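Local structure of AmbC (5O15) at residues 84-89 with 128-133; 238-243 with 291-296; 34-39 with 99-104; 55-60 with 89-94. The protein catalyses both dehydration and heterocycle-forming cyclisation during biosynthesis of the polyketide ambruticin. All blocks are in the same frame, centred on the assembly; numbering follows the deposited sequence.

Contact 1 (84-89 with 128-133); sequences TIEAPL and WTAHAR
The imidazole of His131 is held at its edge by Ala87 and over one face by Leu89. ND1 donates to Ala87 O at 2.9 Å. The carbonyl oxygen lies in the ring plane, whereas the donor sits well above the carbonyl plane. CG of His131 is anti to its carbonyl carbon (chi1 -60°). The CB bond points away overall, yet CB touches Ala87 O and the ring end comes nearer 84-89. Leu89 CB stands over the ring face, 3.6 Å from His131 CE1, in a CH-pi contact offset toward the rim. Leu89 CD1 is 3.7 Å from His131 NE2. NE2 is bonded to Ser118 OG, and the ring of Phe64 lies nearly parallel to the imidazole. Both nitrogens therefore have partners, which should fix the ring's rotation.

Strands 79-85 and 129-137 are antiparallel neighbours in the first half of the double hotdog. Thr84 and Arg133 form a hydrogen-bonded pair, Ile85 and Ala132 a non-hydrogen-bonded one. On the strand's other side, His131 and Ala132 both face Val116 of strand 112-120, a classic beta bulge. His131 O takes Glu86 N at 2.7 Å and, weakly, Ala87 N at 3.4 Å.

On the exposed side, Glu86 reaches Arg133 with an extended chain. The model has a salt bridge from OE2 to Arg133 NE, but the place of OE2 is doubtful. A water donates to Glu86 OE1 and accepts from Arg133 NH2.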
loop_
_atom_site.group_PDB
_atom_site.type_symbol
_atom_site.label_atom_id
_atom_site.label_comp_id
_atom_site.label_asym_id
_atom_site.label_seq_id
_atom_site.Cartn_x
_atom_site.Cartn_y
_atom_site.Cartn_z
ATOM N N THR A 84 0.033 6.612 -9.389
ATOM C CA THR A 84 0.806 7.730 -8.886
ATOM C C THR A 84 0.032 8.331 -7.731
ATOM O O THR A 84 -1.192 8.455 -7.800
ATOM C CB THR A 84 1.017 8.795 -9.962
ATOM O OG1 THR A 84 1.662 8.201 -11.093
ATOM C CG2 THR A 84 1.904 9.923 -9.434
ATOM N N ILE A 85 0.745 8.636 -6.650
ATOM C CA ILE A 85 0.160 9.316 -5.510
ATOM C C ILE A 85 0.419 10.806 -5.694
ATOM O O ILE A 85 1.561 11.234 -5.837
ATOM C CB ILE A 85 0.734 8.798 -4.189
ATOM C CG1 ILE A 85 0.455 7.288 -4.089
ATOM C CG2 ILE A 85 0.118 9.580 -3.044
ATOM C CD1 ILE A 85 1.022 6.622 -2.864
ATOM N N GLU A 86 -0.638 11.598 -5.681
ATOM C CA GLU A 86 -0.523 13.034 -5.919
ATOM C C GLU A 86 -0.574 13.860 -4.649
ATOM O O GLU A 86 0.112 14.889 -4.558
ATOM C CB GLU A 86 -1.641 13.508 -6.847
ATOM C CG GLU A 86 -1.586 12.910 -8.220
ATOM C CD GLU A 86 -2.492 13.612 -9.184
ATOM O OE1 GLU A 86 -3.235 14.537 -8.772
ATOM O OE2 GLU A 86 -2.428 13.236 -10.358
ATOM N N ALA A 87 -1.418 13.472 -3.697
ATOM C CA ALA A 87 -1.538 14.189 -2.429
ATOM C C ALA A 87 -2.024 13.250 -1.344
ATOM O O ALA A 87 -2.917 12.432 -1.611
ATOM C CB ALA A 87 -2.564 15.313 -2.597
ATOM N N PRO A 88 -1.526 13.395 -0.123
ATOM C CA PRO A 88 -1.966 12.519 0.970
ATOM C C PRO A 88 -3.387 12.850 1.406
ATOM O O PRO A 88 -3.952 13.901 1.111
ATOM C CB PRO A 88 -0.971 12.805 2.096
ATOM C CG PRO A 88 -0.466 14.177 1.807
ATOM C CD PRO A 88 -0.501 14.358 0.312
ATOM N N LEU A 89 -3.951 11.934 2.170
ATOM C CA LEU A 89 -5.288 12.066 2.725
ATOM C C LEU A 89 -5.108 12.211 4.234
ATOM O O LEU A 89 -4.746 11.247 4.932
ATOM C CB LEU A 89 -6.122 10.841 2.364
ATOM C CG LEU A 89 -7.631 10.849 2.600
ATOM C CD1 LEU A 89 -8.355 9.813 1.748
ATOM C CD2 LEU A 89 -8.028 10.694 4.029
ATOM N N TRP A 128 -13.787 18.051 -4.042
ATOM C CA TRP A 128 -13.094 16.775 -4.006
ATOM C C TRP A 128 -11.599 17.005 -4.160
ATOM O O TRP A 128 -11.165 17.885 -4.905
ATOM C CB TRP A 128 -13.595 15.914 -5.158
ATOM C CG TRP A 128 -14.953 15.358 -5.009
ATOM C CD1 TRP A 128 -16.095 15.809 -5.621
ATOM C CD2 TRP A 128 -15.333 14.208 -4.259
ATOM N NE1 TRP A 128 -17.153 15.005 -5.291
ATOM C CE2 TRP A 128 -16.713 14.014 -4.454
ATOM C CE3 TRP A 128 -14.641 13.305 -3.453
ATOM C CZ2 TRP A 128 -17.411 12.965 -3.859
ATOM C CZ3 TRP A 128 -15.341 12.262 -2.892
ATOM C CH2 TRP A 128 -16.701 12.115 -3.055
ATOM N N THR A 129 -10.811 16.216 -3.436
ATOM C CA THR A 129 -9.352 16.240 -3.499
ATOM C C THR A 129 -8.880 14.965 -4.190
ATOM O O THR A 129 -9.261 13.877 -3.776
ATOM C CB THR A 129 -8.733 16.309 -2.093
ATOM O OG1 THR A 129 -9.101 17.541 -1.444
ATOM C CG2 THR A 129 -7.213 16.241 -2.163
ATOM N N ALA A 130 -8.038 15.100 -5.220
ATOM C CA ALA A 130 -7.458 13.943 -5.892
ATOM C C ALA A 130 -6.256 13.449 -5.097
ATOM O O ALA A 130 -5.367 14.226 -4.747
ATOM C CB ALA A 130 -6.985 14.327 -7.283
ATOM N N HIS A 131 -6.237 12.163 -4.784
ATOM C CA HIS A 131 -5.107 11.586 -4.088
ATOM C C HIS A 131 -4.221 10.739 -4.971
ATOM O O HIS A 131 -3.008 10.709 -4.736
ATOM C CB HIS A 131 -5.600 10.753 -2.904
ATOM C CG HIS A 131 -6.372 11.550 -1.914
ATOM N ND1 HIS A 131 -5.786 12.519 -1.138
ATOM C CD2 HIS A 131 -7.695 11.585 -1.625
ATOM C CE1 HIS A 131 -6.713 13.111 -0.399
ATOM N NE2 HIS A 131 -7.880 12.553 -0.667
ATOM N N ALA A 132 -4.781 10.064 -5.979
ATOM C CA ALA A 132 -4.035 9.082 -6.745
ATOM C C ALA A 132 -4.681 8.997 -8.115
ATOM O O ALA A 132 -5.880 9.216 -8.269
ATOM C CB ALA A 132 -4.029 7.690 -6.097
ATOM N N ARG A 133 -3.866 8.689 -9.109
ATOM C CA ARG A 133 -4.315 8.469 -10.463
ATOM C C ARG A 133 -3.521 7.348 -11.063
ATOM O O ARG A 133 -2.429 7.043 -10.612
ATOM C CB ARG A 133 -4.049 9.713 -11.335
ATOM C CG ARG A 133 -4.793 10.934 -10.931
ATOM C CD ARG A 133 -4.547 12.114 -11.880
ATOM N NE ARG A 133 -5.360 13.246 -11.425
ATOM C CZ ARG A 133 -6.657 13.375 -11.693
ATOM N NH1 ARG A 133 -7.270 12.477 -12.459
ATOM N NH2 ARG A 133 -7.327 14.418 -11.225
HETATM O O HOH W 1 -0.655 8.270 -13.085
HETATM O O HOH W 2 -4.947 16.088 -9.686
#

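Contact 2 (238-243 with 291-296); sequences MPFAWS and RARWAT
The ring of Phe240 is clasped between two arginines, Arg293 over one face and Arg291 over the other. The guanidinium of Arg293 lies flat on the ring, with centres 4.0 Å apart and planes at 23°. This is a stacked cation-pi contact. Arg293 NH2 is 3.6 Å from Phe240 CZ, toward the rim, while NH1 lies over the CG and CD2 side. The Arg293 chain runs extended as far as CD, then bends at chi3 (-65°), which turns NE back from the extended line. The guanidinium beyond it then lies over the face. Only aliphatic carbon serves on the opposite face: Arg291 CB is 3.7 Å from Phe240 CZ, and the rest of that chain leads away. Phe240 CG occupies the crowded position between its backbone N and carbonyl carbon (chi1 68°). An alanine here would probably leave the Arg293 guanidinium without its flat partner, free to swing, and would open a gap above Arg291 CB.

The backbone is irregular here as well. Strands 236-247 and 283-295 are antiparallel neighbours in the second hotdog half, and Phe240 and Ala241 both face Arg291 in a classic beta bulge. Arg291 O accepts Phe240 N at 2.8 Å and, weakly, Ala241 N at 3.3 Å. Arg291 N returns a bond to Ala241 O.

Before the bulge, Met238 and Arg293 form a hydrogen-bonded pair. Met238 CG is pressed to 3.4 Å from Ala295 CB, tighter than usual for carbons. Pro239 and Ala292 are on the other face, where Pro239 meets Leu218 of helix 211-225.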
loop_
_atom_site.group_PDB
_atom_site.type_symbol
_atom_site.label_atom_id
_atom_site.label_comp_id
_atom_site.label_asym_id
_atom_site.label_seq_id
_atom_site.Cartn_x
_atom_site.Cartn_y
_atom_site.Cartn_z
ATOM N N MET A 238 8.842 8.055 1.277
ATOM C CA MET A 238 7.398 8.075 1.123
ATOM C C MET A 238 7.056 7.521 -0.262
ATOM O O MET A 238 7.572 8.020 -1.276
ATOM C CB MET A 238 6.905 9.533 1.141
ATOM C CG MET A 238 7.145 10.340 2.358
ATOM S SD MET A 238 5.757 10.191 3.441
ATOM C CE MET A 238 4.279 10.680 2.560
ATOM N N PRO A 239 6.190 6.521 -0.352
ATOM C CA PRO A 239 5.803 5.992 -1.671
ATOM C C PRO A 239 5.156 7.065 -2.527
ATOM O O PRO A 239 4.296 7.810 -2.056
ATOM C CB PRO A 239 4.756 4.938 -1.324
ATOM C CG PRO A 239 5.036 4.582 0.124
ATOM C CD PRO A 239 5.494 5.839 0.753
ATOM N N PHE A 240 5.564 7.138 -3.803
ATOM C CA PHE A 240 4.892 8.019 -4.742
ATOM C C PHE A 240 4.394 7.329 -6.002
ATOM O O PHE A 240 3.575 7.915 -6.710
ATOM C CB PHE A 240 5.752 9.237 -5.117
ATOM C CG PHE A 240 6.972 8.902 -5.926
ATOM C CD1 PHE A 240 6.918 8.884 -7.310
ATOM C CD2 PHE A 240 8.170 8.636 -5.293
ATOM C CE1 PHE A 240 8.029 8.580 -8.048
ATOM C CE2 PHE A 240 9.291 8.335 -6.020
ATOM C CZ PHE A 240 9.221 8.310 -7.410
ATOM N N ALA A 241 4.804 6.094 -6.273
ATOM C CA ALA A 241 4.366 5.419 -7.481
ATOM C C ALA A 241 4.452 3.917 -7.313
ATOM O O ALA A 241 5.344 3.409 -6.630
ATOM C CB ALA A 241 5.166 5.848 -8.702
ATOM N N TRP A 242 3.517 3.224 -7.939
ATOM C CA TRP A 242 3.445 1.781 -7.987
ATOM C C TRP A 242 3.207 1.368 -9.429
ATOM O O TRP A 242 2.538 2.082 -10.201
ATOM C CB TRP A 242 2.282 1.253 -7.154
ATOM C CG TRP A 242 2.349 1.560 -5.708
ATOM C CD1 TRP A 242 2.090 2.748 -5.099
ATOM C CD2 TRP A 242 2.709 0.647 -4.667
ATOM N NE1 TRP A 242 2.245 2.628 -3.745
ATOM C CE2 TRP A 242 2.615 1.345 -3.450
ATOM C CE3 TRP A 242 3.049 -0.701 -4.659
ATOM C CZ2 TRP A 242 2.898 0.756 -2.231
ATOM C CZ3 TRP A 242 3.328 -1.303 -3.443
ATOM C CH2 TRP A 242 3.264 -0.566 -2.236
ATOM N N SER A 243 3.729 0.200 -9.798
ATOM C CA SER A 243 3.519 -0.365 -11.129
ATOM C C SER A 243 3.160 -1.836 -11.010
ATOM O O SER A 243 3.682 -2.538 -10.131
ATOM C CB SER A 243 4.768 -0.241 -12.012
ATOM O OG SER A 243 5.177 1.103 -12.155
ATOM N N ARG A 291 7.969 2.784 -5.789
ATOM C CA ARG A 291 8.981 3.832 -5.753
ATOM C C ARG A 291 8.664 4.803 -4.643
ATOM O O ARG A 291 7.513 5.235 -4.516
ATOM C CB ARG A 291 9.028 4.599 -7.062
ATOM C CG ARG A 291 9.317 3.741 -8.229
ATOM C CD ARG A 291 9.822 4.582 -9.369
ATOM N NE ARG A 291 9.855 3.814 -10.600
ATOM C CZ ARG A 291 10.848 3.006 -10.959
ATOM N NH1 ARG A 291 11.914 2.852 -10.182
ATOM N NH2 ARG A 291 10.772 2.348 -12.107
ATOM N N ALA A 292 9.689 5.165 -3.871
ATOM C CA ALA A 292 9.542 6.105 -2.779
ATOM C C ALA A 292 10.620 7.168 -2.870
ATOM O O ALA A 292 11.690 6.939 -3.435
ATOM C CB ALA A 292 9.680 5.391 -1.431
ATOM N N ARG A 293 10.318 8.329 -2.306
ATOM C CA ARG A 293 11.239 9.451 -2.246
ATOM C C ARG A 293 11.335 9.945 -0.813
ATOM O O ARG A 293 10.316 10.075 -0.139
ATOM C CB ARG A 293 10.707 10.593 -3.125
ATOM C CG ARG A 293 11.549 11.824 -3.157
ATOM C CD ARG A 293 10.957 12.886 -4.082
ATOM N NE ARG A 293 10.930 12.470 -5.482
ATOM C CZ ARG A 293 9.834 12.168 -6.179
ATOM N NH1 ARG A 293 8.629 12.219 -5.619
ATOM N NH2 ARG A 293 9.944 11.825 -7.456
ATOM N N TRP A 294 12.554 10.244 -0.374
ATOM C CA TRP A 294 12.759 10.775 0.968
ATOM C C TRP A 294 12.020 12.090 1.160
ATOM O O TRP A 294 12.059 12.967 0.291
ATOM C CB TRP A 294 14.251 10.969 1.225
ATOM C CG TRP A 294 14.975 9.683 1.486
ATOM C CD1 TRP A 294 15.468 8.802 0.563
ATOM C CD2 TRP A 294 15.264 9.126 2.761
ATOM N NE1 TRP A 294 16.071 7.738 1.197
ATOM C CE2 TRP A 294 15.951 7.919 2.549
ATOM C CE3 TRP A 294 15.020 9.541 4.070
ATOM C CZ2 TRP A 294 16.397 7.132 3.586
ATOM C CZ3 TRP A 294 15.468 8.748 5.111
ATOM C CH2 TRP A 294 16.140 7.554 4.859
ATOM N N ALA A 295 11.334 12.218 2.297
ATOM C CA ALA A 295 10.544 13.401 2.616
ATOM C C ALA A 295 10.824 13.819 4.056
ATOM O O ALA A 295 10.984 12.974 4.948
ATOM C CB ALA A 295 9.048 13.102 2.508
ATOM N N THR A 296 10.862 15.124 4.286
ATOM C CA THR A 296 11.015 15.638 5.642
ATOM C C THR A 296 9.658 15.750 6.333
ATOM O O THR A 296 8.598 15.711 5.692
ATOM C CB THR A 296 11.614 17.039 5.614
ATOM O OG1 THR A 296 10.659 17.920 5.017
ATOM C CG2 THR A 296 12.917 17.082 4.849
#

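Contact 3 (34-39 with 99-104); sequences YVLSGR and LQVTVE
Leu36 packs against Val101 and Val103 on the tight face of this strand pair. Leu36 CB is 4.0 Å from Val101 CB. Its chi1 of -62° sets CG anti to the carbonyl carbon. From there chi2 (84°) carries Leu36 CD1 to Val103 CG2, also at 4.0 Å. Tyr34 CB meets Val103 CB at 4.1 Å. Helix 61-75 covers this face: Ala74 touches Leu36, Ala71 touches Val101 and Leu67 touches Leu99.

The face of Val35, Ser37, Gln100 and Thr102 is looser and partly exposed. In one of the two conformers of Val35, CG1 crosses the extended Gln100 chain, 3.8 Å from Gln100 CD. A water is gripped by three groups: it meets Ser37 OG at 2.8 Å, donates to Leu99 O and accepts from Gln100 NE2 at 3.0 Å. An alanine in place of Gln100 would probably leave this water with one grip fewer and less firmly placed.

Between the faces, six backbone hydrogen bonds run through the pairs Tyr34-Val103, Leu36-Val101 and Gly38-Leu99. No bulge breaks the register. Strands 34-41 and 96-103 are thus regular antiparallel neighbours whose apolar side lies on a long helix, the arrangement of the hotdog fold.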
loop_
_atom_site.group_PDB
_atom_site.type_symbol
_atom_site.label_atom_id
_atom_site.label_comp_id
_atom_site.label_asym_id
_atom_site.label_seq_id
_atom_site.Cartn_x
_atom_site.Cartn_y
_atom_site.Cartn_z
ATOM N N TYR A 34 -17.081 4.113 -14.952
ATOM C CA TYR A 34 -17.626 3.683 -13.672
ATOM C C TYR A 34 -17.336 4.739 -12.626
ATOM O O TYR A 34 -16.325 5.439 -12.692
ATOM C CB TYR A 34 -17.024 2.372 -13.151
ATOM C CG TYR A 34 -17.316 1.175 -14.017
ATOM C CD1 TYR A 34 -16.643 0.959 -15.211
ATOM C CD2 TYR A 34 -18.188 0.195 -13.579
ATOM C CE1 TYR A 34 -16.886 -0.173 -15.980
ATOM C CE2 TYR A 34 -18.438 -0.946 -14.344
ATOM C CZ TYR A 34 -17.780 -1.133 -15.527
ATOM O OH TYR A 34 -18.020 -2.272 -16.262
ATOM N N VAL A 35 -18.196 4.789 -11.607
ATOM C CA VAL A 35 -18.032 5.668 -10.450
ATOM C C VAL A 35 -18.303 4.848 -9.198
ATOM O O VAL A 35 -19.437 4.413 -8.965
ATOM C CB VAL A 35 -18.944 6.901 -10.510
ATOM C CG1 VAL A 35 -18.723 7.775 -9.293
ATOM C CG2 VAL A 35 -18.660 7.684 -11.772
ATOM N N LEU A 36 -17.274 4.660 -8.383
ATOM C CA LEU A 36 -17.375 3.938 -7.127
ATOM C C LEU A 36 -17.372 4.952 -5.997
ATOM O O LEU A 36 -16.536 5.852 -5.973
ATOM C CB LEU A 36 -16.206 2.962 -6.933
ATOM C CG LEU A 36 -16.102 1.854 -7.967
ATOM C CD1 LEU A 36 -15.385 2.277 -9.215
ATOM C CD2 LEU A 36 -15.424 0.636 -7.418
ATOM N N SER A 37 -18.295 4.795 -5.063
ATOM C CA SER A 37 -18.436 5.735 -3.970
ATOM C C SER A 37 -18.402 4.993 -2.645
ATOM O O SER A 37 -18.835 3.844 -2.558
ATOM C CB SER A 37 -19.776 6.479 -4.071
ATOM O OG SER A 37 -19.867 7.205 -5.271
ATOM N N GLY A 38 -17.935 5.673 -1.614
ATOM C CA GLY A 38 -18.003 5.080 -0.300
ATOM C C GLY A 38 -17.589 6.055 0.769
ATOM O O GLY A 38 -17.572 7.272 0.568
ATOM N N ARG A 39 -17.286 5.495 1.935
ATOM C CA ARG A 39 -17.028 6.293 3.121
ATOM C C ARG A 39 -15.975 5.578 3.945
ATOM O O ARG A 39 -16.037 4.357 4.116
ATOM C CB ARG A 39 -18.288 6.390 3.985
ATOM C CG ARG A 39 -18.211 7.353 5.148
ATOM C CD ARG A 39 -19.627 7.672 5.623
ATOM N NE ARG A 39 -19.650 8.455 6.855
ATOM C CZ ARG A 39 -19.554 7.942 8.078
ATOM N NH1 ARG A 39 -19.418 6.631 8.248
ATOM N NH2 ARG A 39 -19.589 8.738 9.140
ATOM N N LEU A 99 -15.352 8.933 -0.194
ATOM C CA LEU A 99 -14.417 8.508 -1.220
ATOM C C LEU A 99 -15.112 8.428 -2.568
ATOM O O LEU A 99 -16.316 8.143 -2.663
ATOM C CB LEU A 99 -13.904 7.104 -0.904
ATOM C CG LEU A 99 -13.170 6.928 0.423
ATOM C CD1 LEU A 99 -12.779 5.464 0.608
ATOM C CD2 LEU A 99 -11.948 7.785 0.412
ATOM N N GLN A 100 -14.316 8.607 -3.623
ATOM C CA GLN A 100 -14.818 8.353 -4.968
ATOM C C GLN A 100 -13.677 7.795 -5.794
ATOM O O GLN A 100 -12.570 8.339 -5.769
ATOM C CB GLN A 100 -15.371 9.613 -5.619
ATOM C CG GLN A 100 -16.167 9.314 -6.875
ATOM C CD GLN A 100 -16.835 10.524 -7.452
ATOM O OE1 GLN A 100 -16.574 10.903 -8.598
ATOM N NE2 GLN A 100 -17.721 11.121 -6.683
ATOM N N VAL A 101 -13.940 6.723 -6.522
ATOM C CA VAL A 101 -13.007 6.220 -7.509
ATOM C C VAL A 101 -13.671 6.375 -8.864
ATOM O O VAL A 101 -14.761 5.849 -9.091
ATOM C CB VAL A 101 -12.616 4.763 -7.270
ATOM C CG1 VAL A 101 -11.580 4.380 -8.267
ATOM C CG2 VAL A 101 -12.074 4.575 -5.814
ATOM N N THR A 102 -13.017 7.109 -9.748
ATOM C CA THR A 102 -13.502 7.312 -11.113
ATOM C C THR A 102 -12.719 6.373 -12.019
ATOM O O THR A 102 -11.500 6.231 -11.893
ATOM C CB THR A 102 -13.396 8.804 -11.527
ATOM O OG1 THR A 102 -12.078 9.291 -11.413
ATOM C CG2 THR A 102 -14.243 9.673 -10.674
ATOM N N VAL A 103 -13.422 5.723 -12.956
ATOM C CA VAL A 103 -12.787 4.834 -13.908
ATOM C C VAL A 103 -13.234 5.254 -15.297
ATOM O O VAL A 103 -14.447 5.379 -15.553
ATOM C CB VAL A 103 -13.120 3.352 -13.646
ATOM C CG1 VAL A 103 -12.293 2.459 -14.589
ATOM C CG2 VAL A 103 -12.818 2.955 -12.188
ATOM N N GLU A 104 -12.278 5.387 -16.200
ATOM C CA GLU A 104 -12.490 5.896 -17.543
ATOM C C GLU A 104 -12.667 4.738 -18.514
ATOM O O GLU A 104 -12.680 3.554 -18.171
ATOM C CB GLU A 104 -11.305 6.776 -17.941
ATOM C CG GLU A 104 -11.013 7.942 -17.006
ATOM C CD GLU A 104 -12.231 8.792 -16.765
ATOM O OE1 GLU A 104 -12.894 9.141 -17.755
ATOM O OE2 GLU A 104 -12.553 9.109 -15.595
HETATM O O HOH W 3 -18.469 9.386 -4.317
#

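Contact 4 (55-60 with 89-94); sequences GTVILP and LALPAR
Leu89 O is gripped twice by 55-60. Leu59 N donates to it at 2.9 Å, nearly along the C=O axis, and Ile58 CA makes a CA-H...O contact at 3.2 Å. A water makes the return link between Leu59 and Leu89: it donates to Leu59 O at 2.7 Å and accepts from Leu89 N. Further along, Leu91 N donates to Val57 O at 3.2 Å, tilted 34° from the carbonyl plane. Ile58 and Ala90 form a single bridge between these bonds.

Residues 51-60 fit the HxxxGxxxxP signature of polyketide synthase dehydratases, with His51, Gly55 and Pro60 at the fixed positions. In relatives that histidine is catalytic. Here Ile58 O is bonded to His51 ND1, so the segment held by 89-94 is likely to orient this ring too.

Leu91 chi1 (-71°) sets its CG 3.7 Å from Leu59 N. CD1 lies against the backbone, 3.5 Å from Leu59 N. CD2 meets Leu59 CD1 at 4.1 Å, the two side chains crossing at about a right angle. Leu59 and Leu89 instead lie side by side, pointing the same way, with CB atoms 4.0 Å apart. Val57 CG1 touches Leu91 CB on the more exposed side, and Phe64 of helix 61-75 packs on Leu59 and Leu89.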
loop_
_atom_site.group_PDB
_atom_site.type_symbol
_atom_site.label_atom_id
_atom_site.label_comp_id
_atom_site.label_asym_id
_atom_site.label_seq_id
_atom_site.Cartn_x
_atom_site.Cartn_y
_atom_site.Cartn_z
ATOM N N GLY A 55 4.857 12.569 12.486
ATOM C CA GLY A 55 3.971 13.430 13.238
ATOM C C GLY A 55 2.647 13.753 12.557
ATOM O O GLY A 55 1.760 14.310 13.215
ATOM N N THR A 56 2.473 13.424 11.273
ATOM C CA THR A 56 1.270 13.772 10.527
ATOM C C THR A 56 0.451 12.525 10.257
ATOM O O THR A 56 0.957 11.544 9.709
ATOM C CB THR A 56 1.669 14.460 9.225
ATOM O OG1 THR A 56 2.314 15.703 9.549
ATOM C CG2 THR A 56 0.441 14.749 8.327
ATOM N N VAL A 57 -0.839 12.589 10.570
ATOM C CA VAL A 57 -1.690 11.408 10.487
ATOM C C VAL A 57 -2.321 11.385 9.097
ATOM O O VAL A 57 -3.168 12.228 8.777
ATOM C CB VAL A 57 -2.762 11.423 11.581
ATOM C CG1 VAL A 57 -3.502 10.114 11.561
ATOM C CG2 VAL A 57 -2.144 11.715 12.962
ATOM N N ILE A 58 -1.910 10.438 8.268
ATOM C CA ILE A 58 -2.395 10.353 6.894
ATOM C C ILE A 58 -2.714 8.901 6.574
ATOM O O ILE A 58 -2.119 7.971 7.127
ATOM C CB ILE A 58 -1.389 10.904 5.862
ATOM C CG1 ILE A 58 -0.047 10.163 5.937
ATOM C CG2 ILE A 58 -1.281 12.406 5.998
ATOM C CD1 ILE A 58 0.953 10.621 4.877
ATOM N N LEU A 59 -3.652 8.700 5.661
ATOM C CA LEU A 59 -3.971 7.359 5.220
ATOM C C LEU A 59 -2.721 6.742 4.588
ATOM O O LEU A 59 -2.008 7.422 3.861
ATOM C CB LEU A 59 -5.126 7.433 4.215
ATOM C CG LEU A 59 -5.831 6.104 3.888
ATOM C CD1 LEU A 59 -6.615 5.518 5.080
ATOM C CD2 LEU A 59 -6.694 6.250 2.683
ATOM N N PRO A 60 -2.402 5.474 4.852
ATOM C CA PRO A 60 -1.269 4.873 4.132
ATOM C C PRO A 60 -1.512 4.849 2.634
ATOM O O PRO A 60 -2.616 4.561 2.181
ATOM C CB PRO A 60 -1.194 3.449 4.695
ATOM C CG PRO A 60 -2.547 3.179 5.196
ATOM C CD PRO A 60 -3.071 4.496 5.714
ATOM N N LEU A 89 -3.951 11.934 2.170
ATOM C CA LEU A 89 -5.288 12.066 2.725
ATOM C C LEU A 89 -5.108 12.211 4.234
ATOM O O LEU A 89 -4.746 11.247 4.932
ATOM C CB LEU A 89 -6.122 10.841 2.364
ATOM C CG LEU A 89 -7.631 10.849 2.600
ATOM C CD1 LEU A 89 -8.355 9.813 1.748
ATOM C CD2 LEU A 89 -8.028 10.694 4.029
ATOM N N ALA A 90 -5.312 13.430 4.719
ATOM C CA ALA A 90 -5.247 13.722 6.142
ATOM C C ALA A 90 -6.456 13.108 6.820
ATOM O O ALA A 90 -7.574 13.219 6.324
ATOM C CB ALA A 90 -5.233 15.234 6.351
ATOM N N LEU A 91 -6.239 12.460 7.921
ATOM C CA LEU A 91 -7.315 11.700 8.550
ATOM C C LEU A 91 -7.895 12.458 9.725
ATOM O O LEU A 91 -7.137 12.930 10.579
ATOM C CB LEU A 91 -6.800 10.359 9.046
ATOM C CG LEU A 91 -6.450 9.345 7.950
ATOM C CD1 LEU A 91 -5.617 8.211 8.511
ATOM C CD2 LEU A 91 -7.721 8.816 7.275
ATOM N N PRO A 92 -9.214 12.536 9.851
ATOM C CA PRO A 92 -9.809 13.171 11.031
ATOM C C PRO A 92 -9.666 12.266 12.233
ATOM O O PRO A 92 -9.679 11.040 12.106
ATOM C CB PRO A 92 -11.282 13.303 10.643
ATOM C CG PRO A 92 -11.514 12.115 9.772
ATOM C CD PRO A 92 -10.237 11.920 8.988
ATOM N N ALA A 93 -9.535 12.882 13.413
ATOM C CA ALA A 93 -9.322 12.103 14.627
ATOM C C ALA A 93 -10.549 11.278 14.989
ATOM O O ALA A 93 -10.410 10.187 15.552
ATOM C CB ALA A 93 -8.932 13.016 15.790
ATOM N N ARG A 94 -11.744 11.775 14.668
ATOM C CA ARG A 94 -12.986 11.080 14.972
ATOM C C ARG A 94 -14.047 11.531 13.977
ATOM O O ARG A 94 -14.946 12.306 14.311
ATOM C CB ARG A 94 -13.417 11.358 16.420
ATOM C CG ARG A 94 -14.729 10.680 16.820
ATOM C CD ARG A 94 -14.994 10.755 18.318
ATOM N NE ARG A 94 -13.956 10.066 19.082
ATOM C CZ ARG A 94 -13.953 8.762 19.357
ATOM N NH1 ARG A 94 -14.936 7.974 18.931
ATOM N NH2 ARG A 94 -12.954 8.244 20.059
HETATM O O HOH W 4 -2.158 9.673 2.358
#

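In the fold
From the N terminus, contact 3 joins strand 34-41 to 96-103 and closes a long loop. Contact 4 lies within that loop, closes a smaller one carrying helix 61-75, and ties the end of the HxxxGxxxxP segment to the connection after strand 79-85. Contact 1 crosses both; its loop holds strands 96-103 and 112-120. Leu89 is shared by contacts 1 and 4, and Trp128 touches Gln100 and Leu99 of contact 3. Contact 2 follows in the second hotdog half and closes a loop of strands 254-261 and 269-277. Its strand 236-247 lies beside 79-85, with a probable hydrogen bond from Ile85 N to Phe240 O; the halves join here. Met238 also touches Ile58 of contact 4.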